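Local atomic coordinates of metallocarboxypeptidase (Trypanosoma cruzi, PDB entry 3DWC), a protein that probably releases C-terminal amino acids other than proline from peptides with broad specificity, as a metal-dependent carboxypeptidase of the M32 family. Residues Thr106-Lys111 with Lys133-Leu138; Leu201-Pro206 with Ser335-Val340; Ala430-Ser435 with Thr483-Asn488. All coordinates share one frame; numbering follows the deposited sequence.

The three contacts share no helix or loop and differ in how polar they are. Contact 1 packs two successive helices against each other, is almost wholly apolar, and has buried leucines on one helix with charged groups at its margin. Contact 2 fastens a peripheral loop to the short helix 334-341 through one asparagine amide, with a small apolar patch alongside. Contact 3 is the most enclosed: a buried glutamine of helix 421-441 is held by the loop between the last two helices. Contacts 1 and 3 lie on opposite sides of the chain's centre, their own centres about 37 Å apart. Contacts 2 and 3 both use a side-chain amide to read loop backbone.

Contact 1: residues Thr106-Lys111 with Lys133-Leu138; sequences TVLTTK and KELIAL
L108 carries this contact, its branched end lying against E134, L135 and L138 of the neighbouring helix. Its CG lies 3.9 Å from CD2 of L135, and its CD2 lies 3.9 Å from CB of E134, the side chains crossing obliquely in both pairs. CD2 of L108 also comes within 4.4 Å of CB of L138. CB of L108 already points toward the other helix, and CG anti to the backbone N (chi1 177°) places the methyl-bearing end there. L135 instead places CG beside its own backbone N (chi1 -69°), which brings a methyl back to L108 although its CB does not point there.

Beyond the leucines, NZ of K111 and OE1 of E134 stand 4.2 Å apart, too far for a salt bridge; the lysine also makes a weak hydrogen bond to T131. L135 and L138 reach further onto helix 99-122, at A112 and at F101, R104 and K105.

Helices 99-122 and 125-147 thus form an antiparallel helical hairpin, the local axes 10.9 Å apart at an angle of 146°. Branched leucines suit this spacing, since they can fill it from both sides. Cohesion is therefore mainly apolar, while the exposed lysine and glutamate probably add a modest electrostatic attraction.

Contact 2: residues Leu201-Pro206 with Ser335-Val340; sequences LEPKGP and SNMKRV. With SO4 (sulfate ion), chain U.
N336 sets its CG anti to the backbone N (chi1 -177°), which carries the amide off helix 334-341 toward the loop, and chi2 of 75° turns it so that both its oxygen and its nitrogen meet the backbone of L201. V340, one turn further on, has CG2 beside its backbone N, so this methyl faces the same loop. M337 is folded at chi2 and chi3, which brings SD round to P203.

The amide of N336 pairs with the two polar backbone atoms of a single residue. The backbone N of L201 donates to OD1 of N336 at 2.8 Å, on a lone pair and in the carbonyl plane. In return, ND2 of N336 donates to O of L201 at 2.7 Å, with an N-H...O angle of 164° and again on a lone pair. Asparagine suits this place because one short side chain offers a donor and an acceptor to a loop of no regular structure.

Next to the amide lies an apolar patch. CG of P203 rests 4.0 Å from SD of M337, and CD of P203 meets CG2 of V340 tip to tip at 4.1 Å. The rigid proline ring offers these neighbours a carbon surface, while E202 turns its carboxylate to a salt bridge with R343. R339 donates from NH2 to the carbonyl of T199 and, at 3.0 Å, to O4 of a sulfate ion probably from the crystallisation liquor.

The loop between helices 168-196 and 209-222 is thus held to helix 334-341 through the backbone of L201 and, beside it, the ring of P203. The buried amide of N336 has its oxygen and nitrogen satisfied by N and O of L201, with O of A331 taking the second N-H of ND2, and this probably fixes the local course of the loop.

Contact 3: residues Ala430-Ser435 with Thr483-Asn488; sequences AAQLMS and TGETLN. With SO4 (sulfate ion), chain S; SO4 (sulfate ion), chain V.
A helix-loop-helix connection, from helix 475-483 to helix 490-501, packs on helix 421-441 of the largely helical M32 fold and curls round the side chain of Q432. It opens with G484, the first residue to leave the helical conformation and one with positive phi (99°), where a side chain would collide with the preceding carbonyl; towards its end N488 uses OD1 to cap the backbone N of E490.

Hydrogen bonds dominate. Q432 extends from the helix with CG anti to the backbone N (chi1 -171°), and its amide is gripped at both ends. NE2 of Q432 donates to OG1 of T483 at 2.9 Å, nearly straight and within the amide plane. The same NE2 of Q432 donates also to O of T486 at 3.1 Å, approaching from above the plane of that carbonyl. OE1 of Q432 accepts the backbone N-H of N488 at 2.8 Å, on a lone pair. Three bonds fix the amide's rotation, and glutamine suits the place because it is long enough to span the gap and has both donor and acceptor at its tip. T483 OG1 is itself hydrogen-bonded to the carbonyl of L479, which positions it for Q432.

Apolar contacts are few. CG2 of T483 lies 4.3 Å from CD2 of L433, and L487 packs on L425, M428 and V429. A threonine thus serves both sides, its hydroxyl toward the amide and its methyl toward the helix.

Polar links brace the loop itself. OE2 of E485 is hydrogen-bonded to NE2 of H491. Of two sulfate ions, probably from the crystallisation liquor, one lies near N of T486 but is placed with less certainty. ND2 of N488 donates both to OE1 of E485, at 3.1 Å, and to O2 of the other sulfate, at 3.2 Å.

Contact 1: residues Thr106-Lys111 with Lys133-Leu138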
loop_
_atom_site.group_PDB
_atom_site.type_symbol
_atom_site.label_atom_id
_atom_site.label_comp_id
_atom_site.label_asym_id
_atom_site.label_seq_id
_atom_site.Cartn_x
_atom_site.Cartn_y
_atom_site.Cartn_z
ATOM N N THR B 106 20.789 6.861 -14.125
ATOM C CA THR B 106 19.338 6.645 -14.135
ATOM C C THR B 106 18.736 6.594 -15.535
ATOM O O THR B 106 17.891 5.741 -15.814
ATOM C CB THR B 106 18.629 7.756 -13.345
ATOM O OG1 THR B 106 19.153 7.790 -12.011
ATOM C CG2 THR B 106 17.116 7.530 -13.307
ATOM N N VAL B 107 19.177 7.508 -16.402
ATOM C CA VAL B 107 18.703 7.567 -17.786
ATOM C C VAL B 107 19.167 6.348 -18.545
ATOM O O VAL B 107 18.381 5.711 -19.244
ATOM C CB VAL B 107 19.194 8.840 -18.542
ATOM C CG1 VAL B 107 19.029 8.666 -20.069
ATOM C CG2 VAL B 107 18.443 10.087 -18.055
ATOM N N LEU B 108 20.446 6.024 -18.411
ATOM C CA LEU B 108 20.992 4.856 -19.093
ATOM C C LEU B 108 20.353 3.556 -18.585
ATOM O O LEU B 108 20.039 2.677 -19.379
ATOM C CB LEU B 108 22.523 4.819 -18.983
ATOM C CG LEU B 108 23.241 3.608 -19.594
ATOM C CD1 LEU B 108 22.760 3.320 -21.022
ATOM C CD2 LEU B 108 24.781 3.776 -19.525
ATOM N N THR B 109 20.115 3.433 -17.285
ATOM C CA THR B 109 19.584 2.169 -16.779
ATOM C C THR B 109 18.156 1.957 -17.242
ATOM O O THR B 109 17.773 0.833 -17.573
ATOM C CB THR B 109 19.689 2.033 -15.234
ATOM O OG1 THR B 109 18.949 3.080 -14.590
ATOM C CG2 THR B 109 21.155 2.083 -14.792
ATOM N N THR B 110 17.374 3.040 -17.275
ATOM C CA THR B 110 15.998 3.009 -17.814
ATOM C C THR B 110 15.972 2.758 -19.323
ATOM O O THR B 110 15.063 2.089 -19.829
ATOM C CB THR B 110 15.260 4.321 -17.542
ATOM O OG1 THR B 110 16.210 5.389 -17.549
ATOM C CG2 THR B 110 14.541 4.286 -16.191
ATOM N N LYS B 111 16.959 3.309 -20.036
ATOM C CA LYS B 111 17.165 2.975 -21.446
ATOM C C LYS B 111 17.612 1.522 -21.565
ATOM O O LYS B 111 16.985 0.716 -22.255
ATOM C CB LYS B 111 18.224 3.885 -22.085
ATOM C CG LYS B 111 18.522 3.564 -23.574
ATOM C CD LYS B 111 19.597 4.487 -24.202
ATOM C CE LYS B 111 20.314 3.811 -25.409
ATOM N NZ LYS B 111 21.298 2.728 -24.998
ATOM N N LYS B 133 28.425 -1.880 -23.666
ATOM C CA LYS B 133 29.680 -1.114 -23.623
ATOM C C LYS B 133 29.573 0.137 -22.757
ATOM O O LYS B 133 30.532 0.488 -22.077
ATOM C CB LYS B 133 30.130 -0.700 -25.035
ATOM C CG LYS B 133 30.759 -1.830 -25.863
ATOM C CD LYS B 133 30.827 -1.505 -27.367
ATOM C CE LYS B 133 32.155 -0.867 -27.792
ATOM N NZ LYS B 133 32.316 0.554 -27.349
ATOM N N GLU B 134 28.422 0.811 -22.794
ATOM C CA GLU B 134 28.214 2.059 -22.017
ATOM C C GLU B 134 27.994 1.784 -20.520
ATOM O O GLU B 134 28.471 2.534 -19.661
ATOM C CB GLU B 134 27.016 2.856 -22.547
ATOM C CG GLU B 134 27.218 3.505 -23.903
ATOM C CD GLU B 134 26.051 4.420 -24.260
ATOM O OE1 GLU B 134 25.289 4.088 -25.209
ATOM O OE2 GLU B 134 25.880 5.451 -23.569
ATOM N N LEU B 135 27.239 0.731 -20.230
ATOM C CA LEU B 135 27.072 0.228 -18.848
ATOM C C LEU B 135 28.424 -0.048 -18.217
ATOM O O LEU B 135 28.765 0.527 -17.193
ATOM C CB LEU B 135 26.212 -1.030 -18.842
ATOM C CG LEU B 135 24.749 -0.753 -19.194
ATOM C CD1 LEU B 135 24.003 -2.040 -19.442
ATOM C CD2 LEU B 135 24.075 0.081 -18.087
ATOM N N ILE B 136 29.217 -0.878 -18.881
ATOM C CA ILE B 136 30.523 -1.250 -18.368
ATOM C C ILE B 136 31.412 -0.020 -18.146
ATOM O O ILE B 136 32.221 -0.009 -17.221
ATOM C CB ILE B 136 31.245 -2.289 -19.293
ATOM C CG1 ILE B 136 30.442 -3.588 -19.382
ATOM C CG2 ILE B 136 32.659 -2.614 -18.785
ATOM C CD1 ILE B 136 30.288 -4.322 -18.055
ATOM N N ALA B 137 31.274 1.012 -18.980
ATOM C CA ALA B 137 32.064 2.233 -18.794
ATOM C C ALA B 137 31.535 3.051 -17.619
ATOM O O ALA B 137 32.304 3.661 -16.886
ATOM C CB ALA B 137 32.072 3.066 -20.068
ATOM N N LEU B 138 30.214 3.051 -17.457
ATOM C CA LEU B 138 29.550 3.703 -16.318
ATOM C C LEU B 138 29.931 3.045 -14.973
ATOM O O LEU B 138 30.226 3.749 -13.989
ATOM C CB LEU B 138 28.027 3.656 -16.510
ATOM C CG LEU B 138 27.114 4.634 -15.764
ATOM C CD1 LEU B 138 26.893 4.191 -14.329
ATOM C CD2 LEU B 138 27.634 6.048 -15.799
#

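Contact 2: residues Leu201-Pro206 with Ser335-Val340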
loop_
_atom_site.group_PDB
_atom_site.type_symbol
_atom_site.label_atom_id
_atom_site.label_comp_id
_atom_site.label_asym_id
_atom_site.label_seq_id
_atom_site.Cartn_x
_atom_site.Cartn_y
_atom_site.Cartn_z
ATOM N N LEU B 201 9.828 -40.730 -8.555
ATOM C CA LEU B 201 8.442 -40.497 -8.941
ATOM C C LEU B 201 8.170 -38.993 -8.837
ATOM O O LEU B 201 8.322 -38.383 -7.754
ATOM C CB LEU B 201 7.511 -41.274 -8.038
ATOM C CG LEU B 201 7.833 -42.756 -7.813
ATOM C CD1 LEU B 201 6.899 -43.354 -6.778
ATOM C CD2 LEU B 201 7.749 -43.557 -9.114
ATOM N N GLU B 202 7.805 -38.398 -9.968
ATOM C CA GLU B 202 7.442 -37.004 -10.001
ATOM C C GLU B 202 6.050 -36.806 -9.416
ATOM O O GLU B 202 5.103 -37.517 -9.773
ATOM C CB GLU B 202 7.446 -36.449 -11.428
ATOM C CG GLU B 202 8.826 -36.113 -11.939
ATOM C CD GLU B 202 9.475 -35.010 -11.160
ATOM O OE1 GLU B 202 10.618 -35.240 -10.717
ATOM O OE2 GLU B 202 8.851 -33.922 -10.974
ATOM N N PRO B 203 5.917 -35.828 -8.529
ATOM C CA PRO B 203 4.563 -35.492 -8.091
ATOM C C PRO B 203 3.628 -35.141 -9.260
ATOM O O PRO B 203 4.006 -34.366 -10.150
ATOM C CB PRO B 203 4.794 -34.297 -7.181
ATOM C CG PRO B 203 6.202 -34.527 -6.656
ATOM C CD PRO B 203 6.932 -35.002 -7.853
ATOM N N LYS B 204 2.422 -35.709 -9.241
ATOM C CA LYS B 204 1.408 -35.436 -10.276
ATOM C C LYS B 204 0.319 -34.436 -9.868
ATOM O O LYS B 204 -0.401 -34.640 -8.909
ATOM C CB LYS B 204 0.786 -36.763 -10.715
ATOM C CG LYS B 204 1.788 -37.629 -11.515
ATOM C CD LYS B 204 1.786 -39.088 -11.097
ATOM C CE LYS B 204 2.195 -40.052 -12.256
ATOM N NZ LYS B 204 0.957 -40.608 -12.876
ATOM N N GLY B 205 0.206 -33.344 -10.614
ATOM C CA GLY B 205 -0.843 -32.351 -10.400
ATOM C C GLY B 205 -2.184 -32.717 -11.034
ATOM O O GLY B 205 -2.334 -33.803 -11.592
ATOM N N PRO B 206 -3.178 -31.812 -10.948
ATOM C CA PRO B 206 -3.125 -30.479 -10.348
ATOM C C PRO B 206 -2.956 -30.442 -8.833
ATOM O O PRO B 206 -3.373 -31.363 -8.112
ATOM C CB PRO B 206 -4.455 -29.825 -10.757
ATOM C CG PRO B 206 -5.295 -30.919 -11.325
ATOM C CD PRO B 206 -4.477 -32.107 -11.588
ATOM N N SER B 335 11.469 -40.583 1.320
ATOM C CA SER B 335 12.580 -40.984 0.471
ATOM C C SER B 335 12.425 -40.458 -0.972
ATOM O O SER B 335 13.375 -39.943 -1.579
ATOM C CB SER B 335 12.696 -42.524 0.462
ATOM O OG SER B 335 13.446 -42.968 -0.676
ATOM N N ASN B 336 11.238 -40.577 -1.539
ATOM C CA ASN B 336 11.058 -40.063 -2.889
ATOM C C ASN B 336 11.113 -38.531 -2.949
ATOM O O ASN B 336 11.746 -37.982 -3.840
ATOM C CB ASN B 336 9.758 -40.546 -3.526
ATOM C CG ASN B 336 9.631 -40.067 -4.940
ATOM O OD1 ASN B 336 10.304 -40.606 -5.808
ATOM N ND2 ASN B 336 8.821 -39.025 -5.185
ATOM N N MET B 337 10.521 -37.826 -1.985
ATOM C CA MET B 337 10.585 -36.381 -2.039
ATOM C C MET B 337 11.992 -35.845 -1.876
ATOM O O MET B 337 12.333 -34.810 -2.423
ATOM C CB MET B 337 9.632 -35.727 -1.051
ATOM C CG MET B 337 8.165 -35.917 -1.433
ATOM S SD MET B 337 7.729 -35.281 -3.052
ATOM C CE MET B 337 8.404 -33.645 -2.884
ATOM N N LYS B 338 12.805 -36.505 -1.075
ATOM C CA LYS B 338 14.220 -36.146 -1.026
ATOM C C LYS B 338 14.879 -36.238 -2.408
ATOM O O LYS B 338 15.697 -35.403 -2.788
ATOM C CB LYS B 338 14.960 -37.024 -0.019
ATOM C CG LYS B 338 16.431 -36.686 0.095
ATOM C CD LYS B 338 17.079 -37.528 1.194
ATOM C CE LYS B 338 18.562 -37.649 1.013
ATOM N NZ LYS B 338 19.128 -38.566 2.104
ATOM N N ARG B 339 14.513 -37.254 -3.170
ATOM C CA ARG B 339 15.110 -37.466 -4.490
ATOM C C ARG B 339 14.692 -36.398 -5.463
ATOM O O ARG B 339 15.504 -35.938 -6.248
ATOM C CB ARG B 339 14.783 -38.856 -5.018
ATOM C CG ARG B 339 15.859 -39.822 -4.681
ATOM C CD ARG B 339 15.473 -41.015 -3.878
ATOM N NE ARG B 339 15.163 -42.166 -4.666
ATOM C CZ ARG B 339 15.322 -43.445 -4.315
ATOM N NH1 ARG B 339 15.860 -43.835 -3.165
ATOM N NH2 ARG B 339 14.941 -44.366 -5.172
ATOM N N VAL B 340 13.428 -35.986 -5.373
ATOM C CA VAL B 340 12.890 -34.877 -6.159
ATOM C C VAL B 340 13.582 -33.534 -5.770
ATOM O O VAL B 340 14.121 -32.837 -6.609
ATOM C CB VAL B 340 11.342 -34.774 -5.956
ATOM C CG1 VAL B 340 10.771 -33.470 -6.589
ATOM C CG2 VAL B 340 10.638 -36.037 -6.481
HETATM S S SO4 U . 15.361 -47.679 -6.249
HETATM O O1 SO4 U . 14.416 -48.520 -5.500
HETATM O O2 SO4 U . 16.165 -48.502 -7.156
HETATM O O3 SO4 U . 14.633 -46.701 -7.049
HETATM O O4 SO4 U . 16.255 -47.010 -5.305
#

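Contact 3: residues Ala430-Ser435 with Thr483-Asn488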
loop_
_atom_site.group_PDB
_atom_site.type_symbol
_atom_site.label_atom_id
_atom_site.label_comp_id
_atom_site.label_asym_id
_atom_site.label_seq_id
_atom_site.Cartn_x
_atom_site.Cartn_y
_atom_site.Cartn_z
ATOM N N ALA B 430 25.203 -19.577 5.337
ATOM C CA ALA B 430 24.213 -20.552 5.770
ATOM C C ALA B 430 24.825 -21.871 6.261
ATOM O O ALA B 430 24.409 -22.401 7.296
ATOM C CB ALA B 430 23.192 -20.786 4.662
ATOM N N ALA B 431 25.821 -22.376 5.524
ATOM C CA ALA B 431 26.477 -23.644 5.824
ATOM C C ALA B 431 27.293 -23.524 7.077
ATOM O O ALA B 431 27.249 -24.399 7.881
ATOM C CB ALA B 431 27.392 -24.074 4.632
ATOM N N GLN B 432 28.025 -22.422 7.215
ATOM C CA GLN B 432 28.822 -22.106 8.381
ATOM C C GLN B 432 27.958 -21.990 9.663
ATOM O O GLN B 432 28.312 -22.473 10.697
ATOM C CB GLN B 432 29.613 -20.819 8.158
ATOM C CG GLN B 432 30.664 -20.536 9.281
ATOM C CD GLN B 432 31.808 -19.621 8.835
ATOM O OE1 GLN B 432 32.231 -19.679 7.692
ATOM N NE2 GLN B 432 32.343 -18.809 9.765
ATOM N N LEU B 433 26.865 -21.266 9.577
ATOM C CA LEU B 433 25.936 -21.124 10.700
ATOM C C LEU B 433 25.317 -22.450 11.166
ATOM O O LEU B 433 25.234 -22.715 12.363
ATOM C CB LEU B 433 24.803 -20.160 10.261
ATOM C CG LEU B 433 24.326 -18.998 11.134
ATOM C CD1 LEU B 433 22.817 -18.754 10.849
ATOM C CD2 LEU B 433 24.613 -19.053 12.689
ATOM N N MET B 434 24.862 -23.242 10.225
ATOM C CA MET B 434 24.304 -24.571 10.516
ATOM C C MET B 434 25.352 -25.493 11.081
ATOM O O MET B 434 25.042 -26.230 12.013
ATOM C CB MET B 434 23.636 -25.224 9.282
ATOM C CG MET B 434 22.975 -26.573 9.567
ATOM S SD MET B 434 21.766 -26.552 10.941
ATOM C CE MET B 434 20.258 -26.147 9.984
ATOM N N SER B 435 26.598 -25.425 10.596
ATOM C CA SER B 435 27.660 -26.227 11.211
ATOM C C SER B 435 27.808 -25.940 12.676
ATOM O O SER B 435 27.937 -26.834 13.433
ATOM C CB SER B 435 29.054 -26.007 10.565
ATOM O OG SER B 435 29.005 -26.532 9.269
ATOM N N THR B 483 30.189 -17.898 15.196
ATOM C CA THR B 483 30.572 -19.227 14.713
ATOM C C THR B 483 32.032 -19.564 14.999
ATOM O O THR B 483 32.478 -20.647 14.663
ATOM C CB THR B 483 30.380 -19.332 13.160
ATOM O OG1 THR B 483 31.331 -18.479 12.506
ATOM C CG2 THR B 483 28.933 -18.969 12.741
ATOM N N GLY B 484 32.791 -18.634 15.556
ATOM C CA GLY B 484 34.154 -18.922 15.933
ATOM C C GLY B 484 35.190 -18.447 14.935
ATOM O O GLY B 484 36.365 -18.465 15.236
ATOM N N GLU B 485 34.771 -18.039 13.743
ATOM C CA GLU B 485 35.717 -17.616 12.731
ATOM C C GLU B 485 35.029 -16.724 11.695
ATOM O O GLU B 485 33.803 -16.633 11.634
ATOM C CB GLU B 485 36.331 -18.840 12.019
ATOM C CG GLU B 485 35.308 -19.656 11.243
ATOM C CD GLU B 485 35.850 -20.931 10.623
ATOM O OE1 GLU B 485 37.037 -20.996 10.254
ATOM O OE2 GLU B 485 35.058 -21.877 10.478
ATOM N N THR B 486 35.862 -16.081 10.885
ATOM C CA THR B 486 35.435 -15.289 9.749
ATOM C C THR B 486 34.833 -16.206 8.617
ATOM O O THR B 486 34.939 -17.404 8.690
ATOM C CB THR B 486 36.669 -14.417 9.316
ATOM O OG1 THR B 486 36.212 -13.264 8.616
ATOM C CG2 THR B 486 37.634 -15.158 8.453
ATOM N N LEU B 487 34.236 -15.658 7.564
ATOM C CA LEU B 487 33.615 -16.499 6.520
ATOM C C LEU B 487 34.623 -17.453 5.919
ATOM O O LEU B 487 35.683 -17.029 5.491
ATOM C CB LEU B 487 32.879 -15.670 5.440
ATOM C CG LEU B 487 32.062 -16.403 4.352
ATOM C CD1 LEU B 487 31.032 -17.364 4.922
ATOM C CD2 LEU B 487 31.417 -15.363 3.519
ATOM N N ASN B 488 34.290 -18.750 5.976
ATOM C CA ASN B 488 35.149 -19.836 5.532
ATOM C C ASN B 488 34.362 -20.770 4.579
ATOM O O ASN B 488 33.427 -21.442 5.005
ATOM C CB ASN B 488 35.596 -20.615 6.764
ATOM C CG ASN B 488 36.530 -21.774 6.448
ATOM O OD1 ASN B 488 36.659 -22.176 5.309
ATOM N ND2 ASN B 488 37.159 -22.345 7.501
HETATM S S SO4 S . 39.537 -15.755 11.758
HETATM O O1 SO4 S . 40.053 -14.461 11.294
HETATM O O2 SO4 S . 38.593 -15.585 12.860
HETATM O O3 SO4 S . 38.962 -16.442 10.600
HETATM O O4 SO4 S . 40.621 -16.581 12.295
HETATM S S SO4 V . 38.351 -25.999 7.746
HETATM O O1 SO4 V . 39.086 -26.839 8.698
HETATM O O2 SO4 V . 39.169 -24.834 7.374
HETATM O O3 SO4 V . 38.151 -26.774 6.520
HETATM O O4 SO4 V . 37.056 -25.627 8.351
#